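Local atomic coordinates of nucleoside hydrolase, putative (PDB entry 3FZ0), a protein that belongs to the nucleoside hydrolase family and holds a calcium ion in a mixed alpha/beta fold. Residues F86-G90 / F91-G95; W242-F245 / I246-F250. The protein carries 2 engineered substitutions. All coordinates share one frame; numbering follows the deposited sequence.

Interaction 1. Residues F86-G90 / F91-G95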
ATOM      1  N   PHE B  86      22.510  22.730   4.727  1.00 69.25           N
ATOM      2  CA  PHE B  86      23.733  23.325   4.248  1.00 68.75           C
ATOM      3  C   PHE B  86      23.534  24.679   3.612  1.00 68.00           C
ATOM      4  O   PHE B  86      24.495  25.270   3.161  1.00 68.16           O
ATOM      5  CB  PHE B  86      24.439  22.355   3.281  1.00 69.20           C
ATOM      6  CG  PHE B  86      25.216  21.287   3.986  1.00 69.93           C
ATOM      7  CD1 PHE B  86      24.685  19.985   4.112  1.00 70.65           C
ATOM      8  CD2 PHE B  86      26.464  21.583   4.573  1.00 69.44           C
ATOM      9  CE1 PHE B  86      25.404  18.967   4.802  1.00 69.46           C
ATOM     10  CE2 PHE B  86      27.187  20.612   5.261  1.00 68.95           C
ATOM     11  CZ  PHE B  86      26.655  19.291   5.378  1.00 70.29           C
ATOM     12  N   GLY B  87      22.294  25.164   3.569  1.00 67.12           N
ATOM     13  CA  GLY B  87      21.970  26.442   2.909  1.00 66.59           C
ATOM     14  C   GLY B  87      21.108  26.334   1.637  1.00 66.30           C
ATOM     15  O   GLY B  87      20.810  25.240   1.153  1.00 65.72           O
ATOM     16  N   SER B  88      20.716  27.476   1.072  1.00 65.80           N
ATOM     17  CA  SER B  88      19.821  27.444  -0.084  1.00 65.69           C
ATOM     18  C   SER B  88      20.377  26.709  -1.319  1.00 65.11           C
ATOM     19  O   SER B  88      19.593  26.197  -2.113  1.00 65.23           O
ATOM     20  CB  SER B  88      19.308  28.845  -0.436  1.00 65.55           C
ATOM     21  OG  SER B  88      20.318  29.664  -0.981  1.00 67.32           O
ATOM     22  N   ASP B  89      21.705  26.646  -1.460  1.00 64.06           N
ATOM     23  CA  ASP B  89      22.340  25.959  -2.585  1.00 63.03           C
ATOM     24  C   ASP B  89      22.946  24.622  -2.166  1.00 62.51           C
ATOM     25  O   ASP B  89      23.682  24.006  -2.930  1.00 61.88           O
ATOM     26  CB  ASP B  89      23.384  26.856  -3.288  1.00 62.85           C
ATOM     27  CG  ASP B  89      24.649  27.170  -2.416  1.00 63.69           C
ATOM     28  OD1 ASP B  89      24.762  26.728  -1.239  1.00 62.86           O
ATOM     29  OD2 ASP B  89      25.547  27.889  -2.931  1.00 61.33           O
ATOM     30  N   GLY B  90      22.652  24.201  -0.933  1.00 62.00           N
ATOM     31  CA  GLY B  90      23.256  23.012  -0.309  1.00 60.95           C
ATOM     32  C   GLY B  90      24.770  23.007  -0.183  1.00 60.83           C
ATOM     33  O   GLY B  90      25.374  21.928  -0.037  1.00 60.52           O
ATOM     34  N   PHE B  91      25.391  24.194  -0.225  1.00 60.54           N
ATOM     35  CA  PHE B  91      26.844  24.304  -0.405  1.00 60.41           C
ATOM     36  C   PHE B  91      27.460  25.516   0.330  1.00 60.87           C
ATOM     37  O   PHE B  91      28.574  25.984   0.006  1.00 60.70           O
ATOM     38  CB  PHE B  91      27.175  24.355  -1.908  1.00 60.25           C
ATOM     39  CG  PHE B  91      28.265  23.387  -2.337  1.00 59.48           C
ATOM     40  CD1 PHE B  91      28.102  22.003  -2.177  1.00 57.58           C
ATOM     41  CD2 PHE B  91      29.425  23.855  -2.940  1.00 58.55           C
ATOM     42  CE1 PHE B  91      29.098  21.117  -2.582  1.00 57.46           C
ATOM     43  CE2 PHE B  91      30.429  22.974  -3.337  1.00 58.70           C
ATOM     44  CZ  PHE B  91      30.266  21.601  -3.160  1.00 57.68           C
ATOM     45  N   GLY B  92      26.714  26.025   1.310  1.00 61.25           N
ATOM     46  CA  GLY B  92      27.142  27.090   2.175  1.00 61.36           C
ATOM     47  C   GLY B  92      26.636  28.475   1.877  1.00 62.08           C
ATOM     48  O   GLY B  92      26.885  29.357   2.671  1.00 62.69           O
ATOM     49  N   ASP B  93      25.908  28.685   0.774  1.00 62.69           N
ATOM     50  CA  ASP B  93      25.653  30.046   0.230  1.00 63.55           C
ATOM     51  C   ASP B  93      26.886  30.937   0.425  1.00 63.48           C
ATOM     52  O   ASP B  93      26.809  32.032   0.976  1.00 63.77           O
ATOM     53  CB  ASP B  93      24.363  30.694   0.807  1.00 63.54           C
ATOM     54  CG  ASP B  93      23.115  29.777   0.678  1.00 65.87           C
ATOM     55  OD1 ASP B  93      22.879  29.191  -0.419  1.00 66.83           O
ATOM     56  OD2 ASP B  93      22.358  29.635   1.678  1.00 67.28           O
ATOM     57  N   ALA B  94      28.031  30.451  -0.034  1.00 63.68           N
ATOM     58  CA  ALA B  94      29.323  30.964   0.426  1.00 63.84           C
ATOM     59  C   ALA B  94      29.994  31.967  -0.480  1.00 63.91           C
ATOM     60  O   ALA B  94      31.009  32.538  -0.093  1.00 64.40           O
ATOM     61  CB  ALA B  94      30.285  29.806   0.695  1.00 63.96           C
ATOM     62  N   GLY B  95      29.436  32.179  -1.670  1.00 64.04           N
ATOM     63  CA  GLY B  95      29.986  33.081  -2.662  1.00 63.69           C
ATOM     64  C   GLY B  95      31.250  32.551  -3.310  1.00 63.87           C
ATOM     65  O   GLY B  95      32.093  33.327  -3.724  1.00 63.01           O
TER
HETATM   66  O   HOH W   1      27.911  28.034  -1.670  1.00 42.40           O

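Interaction 2. Residues W242-F245 / I246-F250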
ATOM      1  N   TRP B 242      42.028  24.286   1.501  1.00 60.76           N
ATOM      2  CA  TRP B 242      41.118  23.194   1.906  1.00 60.56           C
ATOM      3  C   TRP B 242      40.334  23.552   3.177  1.00 60.60           C
ATOM      4  O   TRP B 242      39.138  23.371   3.243  1.00 60.96           O
ATOM      5  CB  TRP B 242      41.848  21.841   2.142  1.00 60.05           C
ATOM      6  CG  TRP B 242      42.959  21.414   1.177  1.00 60.93           C
ATOM      7  CD1 TRP B 242      44.213  21.015   1.531  1.00 61.62           C
ATOM      8  CD2 TRP B 242      42.906  21.309  -0.263  1.00 59.84           C
ATOM      9  NE1 TRP B 242      44.946  20.685   0.421  1.00 60.26           N
ATOM     10  CE2 TRP B 242      44.174  20.853  -0.693  1.00 59.93           C
ATOM     11  CE3 TRP B 242      41.923  21.575  -1.226  1.00 61.10           C
ATOM     12  CZ2 TRP B 242      44.494  20.643  -2.050  1.00 58.82           C
ATOM     13  CZ3 TRP B 242      42.242  21.381  -2.581  1.00 61.54           C
ATOM     14  CH2 TRP B 242      43.534  20.922  -2.973  1.00 60.14           C
ATOM     15  N   GLN B 243      41.003  24.041   4.203  1.00 61.97           N
ATOM     16  CA  GLN B 243      40.302  24.424   5.434  1.00 62.18           C
ATOM     17  C   GLN B 243      39.360  25.602   5.202  1.00 61.97           C
ATOM     18  O   GLN B 243      38.225  25.585   5.660  1.00 61.47           O
ATOM     19  CB  GLN B 243      41.291  24.731   6.547  1.00 61.91           C
ATOM     20  CG  GLN B 243      42.253  23.587   6.867  1.00 61.57           C
ATOM     21  CD  GLN B 243      43.414  24.069   7.711  1.00 62.10           C
ATOM     22  OE1 GLN B 243      44.068  25.028   7.335  1.00 63.29           O
ATOM     23  NE2 GLN B 243      43.657  23.438   8.857  1.00 60.41           N
ATOM     24  N   GLU B 244      39.825  26.598   4.456  1.00 62.44           N
ATOM     25  CA  GLU B 244      38.995  27.775   4.143  1.00 62.97           C
ATOM     26  C   GLU B 244      37.682  27.360   3.463  1.00 62.66           C
ATOM     27  O   GLU B 244      36.595  27.778   3.873  1.00 62.54           O
ATOM     28  CB  GLU B 244      39.750  28.775   3.277  1.00 62.97           C
ATOM     29  CG  GLU B 244      38.858  29.863   2.728  1.00 63.71           C
ATOM     30  CD  GLU B 244      39.615  30.886   1.935  1.00 65.15           C
ATOM     31  OE1 GLU B 244      38.944  31.611   1.176  1.00 68.04           O
ATOM     32  OE2 GLU B 244      40.867  30.981   2.064  1.00 67.30           O
ATOM     33  N   PHE B 245      37.813  26.503   2.456  1.00 61.81           N
ATOM     34  CA  PHE B 245      36.681  25.980   1.723  1.00 61.71           C
ATOM     35  C   PHE B 245      35.727  25.193   2.633  1.00 61.78           C
ATOM     36  O   PHE B 245      34.523  25.397   2.560  1.00 61.69           O
ATOM     37  CB  PHE B 245      37.168  25.134   0.524  1.00 61.19           C
ATOM     38  CG  PHE B 245      36.057  24.492  -0.277  1.00 61.48           C
ATOM     39  CD1 PHE B 245      35.540  25.118  -1.397  1.00 61.64           C
ATOM     40  CD2 PHE B 245      35.559  23.239   0.068  1.00 60.12           C
ATOM     41  CE1 PHE B 245      34.526  24.511  -2.157  1.00 61.47           C
ATOM     42  CE2 PHE B 245      34.543  22.624  -0.685  1.00 60.38           C
ATOM     43  CZ  PHE B 245      34.033  23.250  -1.787  1.00 60.18           C
ATOM     44  N   ILE B 246      36.263  24.300   3.470  1.00 61.69           N
ATOM     45  CA  ILE B 246      35.439  23.544   4.403  1.00 61.59           C
ATOM     46  C   ILE B 246      34.731  24.485   5.373  1.00 62.24           C
ATOM     47  O   ILE B 246      33.538  24.351   5.575  1.00 62.57           O
ATOM     48  CB  ILE B 246      36.221  22.379   5.129  1.00 61.87           C
ATOM     49  CG1 ILE B 246      36.706  21.343   4.086  1.00 60.44           C
ATOM     50  CG2 ILE B 246      35.352  21.722   6.278  1.00 60.83           C
ATOM     51  CD1 ILE B 246      37.602  20.262   4.646  1.00 60.79           C
ATOM     52  N   GLU B 247      35.429  25.476   5.912  1.00 62.78           N
ATOM     53  CA  GLU B 247      34.755  26.453   6.791  1.00 63.89           C
ATOM     54  C   GLU B 247      33.569  27.142   6.107  1.00 64.01           C
ATOM     55  O   GLU B 247      32.517  27.319   6.733  1.00 64.66           O
ATOM     56  CB  GLU B 247      35.711  27.491   7.413  1.00 63.23           C
ATOM     57  CG  GLU B 247      35.099  28.253   8.557  1.00 63.56           C
ATOM     58  CD  GLU B 247      35.980  29.378   9.115  1.00 65.15           C
ATOM     59  OE1 GLU B 247      35.647  29.882  10.195  1.00 66.91           O
ATOM     60  OE2 GLU B 247      37.001  29.775   8.494  1.00 67.79           O
ATOM     61  N   LYS B 248      33.734  27.517   4.842  1.00 63.90           N
ATOM     62  CA  LYS B 248      32.676  28.203   4.109  1.00 64.14           C
ATOM     63  C   LYS B 248      31.521  27.264   3.751  1.00 64.28           C
ATOM     64  O   LYS B 248      30.353  27.649   3.795  1.00 63.91           O
ATOM     65  CB  LYS B 248      33.240  28.854   2.844  1.00 64.23           C
ATOM     66  CG  LYS B 248      33.993  30.174   3.056  1.00 64.35           C
ATOM     67  CD  LYS B 248      34.584  30.587   1.722  1.00 65.66           C
ATOM     68  CE  LYS B 248      35.502  31.749   1.825  1.00 67.79           C
ATOM     69  NZ  LYS B 248      36.014  32.043   0.470  1.00 68.09           N
ATOM     70  N   LEU B 249      31.867  26.029   3.391  1.00 64.34           N
ATOM     71  CA  LEU B 249      30.889  25.006   3.027  1.00 64.35           C
ATOM     72  C   LEU B 249      29.929  24.642   4.154  1.00 64.53           C
ATOM     73  O   LEU B 249      28.757  24.403   3.904  1.00 64.45           O
ATOM     74  CB  LEU B 249      31.627  23.760   2.595  1.00 64.18           C
ATOM     75  CG  LEU B 249      30.825  22.591   2.099  1.00 64.63           C
ATOM     76  CD1 LEU B 249      30.171  22.875   0.731  1.00 64.20           C
ATOM     77  CD2 LEU B 249      31.773  21.418   2.044  1.00 65.54           C
ATOM     78  N   PHE B 250      30.433  24.638   5.390  1.00 64.76           N
ATOM     79  CA  PHE B 250      29.690  24.172   6.565  1.00 64.58           C
ATOM     80  C   PHE B 250      29.095  25.319   7.388  1.00 64.49           C
ATOM     81  O   PHE B 250      28.471  25.078   8.415  1.00 64.32           O
ATOM     82  CB  PHE B 250      30.600  23.297   7.464  1.00 64.72           C
ATOM     83  CG  PHE B 250      30.536  21.825   7.159  1.00 65.11           C
ATOM     84  CD1 PHE B 250      30.805  21.349   5.886  1.00 64.61           C
ATOM     85  CD2 PHE B 250      30.186  20.917   8.166  1.00 66.53           C
ATOM     86  CE1 PHE B 250      30.734  19.998   5.599  1.00 66.09           C
ATOM     87  CE2 PHE B 250      30.089  19.547   7.898  1.00 67.17           C
ATOM     88  CZ  PHE B 250      30.378  19.080   6.596  1.00 66.86           C
TER

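Interaction 1. Residues F86-G90 / F91-G95
The carboxylate of Asp93 lies against the turn formed by Gly87 to Gly90 and takes three hydrogen bonds from its two central residues, Ser88 and Asp89. Ser88 N reaches OD2 of Asp93 at 2.8 Å on the syn lone pair, while OD1 of Asp93 accepts twice, from Ser88 OG at 2.7 Å and from Asp89 N at 3.0 Å. The two donors to OD1 come from opposite faces of the carboxylate plane, the hydroxyl steeply, 47° out of it. Ser88 OG sits between its own backbone N and carbonyl carbon (chi1 71°), which brings it to Asp93 OD1.

Asp89 answers in the reverse sense: the two acids slide past each other in opposite directions, each accepting from the other's stretch. Its OD1 takes the N-H of Phe91 at 2.8 Å and that of Asp93, straighter at 160°, again from opposite faces. The acidic oxygens Asp89 OD1 and Asp93 OD1 lie 3.2 Å apart, a like-charge approach that the surrounding N-H groups would probably offset. A water bonded to Asp89 OD2 accepts from Ala94 N.

Backbone bonds complete the loop: Gly90 N to Gly87 O closes a type I turn, and Gly92 N meets Phe86 O at 3.0 Å. The result illustrates how paired aspartates can organise a glycine-rich loop without regular structure. This loop follows strand 66-68 and precedes helix 101-104; Phe91 packs on helices 17-27, 46-60 and 241-249, and Gly92 O is hydrogen-bonded to Arg252 of helix 251-257.

Interaction 2. Residues W242-F245 / I246-F250
Glu244 and Lys248 run side by side and point the same way, their extended chains lying along the flank of one helix. They meet at their ends, where Lys248 NZ reaches Glu244 OE1 at 3.0 Å in a salt bridge that uses the anti lone pair, away from the other carboxylate oxygen. The glutamate has CG anti to its backbone N (chi1 169°), whereas CG of Lys248 stands beside its own N (chi1 -78°); this difference lets the lysine lean back toward the glutamate. Behind the charged groups, nearer the backbone, Lys248 CE lies 4.0 Å from Glu244 CG.

Phe245 and Leu249, again four residues apart, are set differently: they cross obliquely, and CD2 of Leu249 comes within 4.1 Å of CE2 of the Phe245 ring. The same CD2 lies at the edge of the Phe250 ring, in its plane. The ring of Phe245 is also stacked with that of Phe96, and packs against Leu56 and Leu59 of helix 46-60. Ile246 turns to helices 17-27 and 345-356, and the carboxylate of Glu247 is held by Arg227 and Gln239.

Main-chain bonds set this spacing, among them Glu247 N to Gln243 O at 2.8 Å. The pattern is that of an amphipathic alpha-helix, with an i to i+4 salt bridge on a partly exposed flank and i to i+4 apolar packing on the buried one.

How the interactions relate
Along the chain the two contacts come in series, neither enclosing nor crossing the other. Interaction 1 closes a tight loop within 86-95, between strand 66-68 and helix 101-104; about 150 residues later, interaction 2 spans successive turns of helix 241-249. In space they are neighbours, with centres about 11 Å apart. Phe86 meets Phe250 edge-to-face, Phe91 packs on Phe245 and Leu249, and CB of Ala94 lies 3.8 Å from CB of Lys248. Two locally ordered pieces far apart in sequence thus meet: a loop held by its own polar bonds presents aromatic side chains to the last turns of a helix, and both pack on helix 17-27.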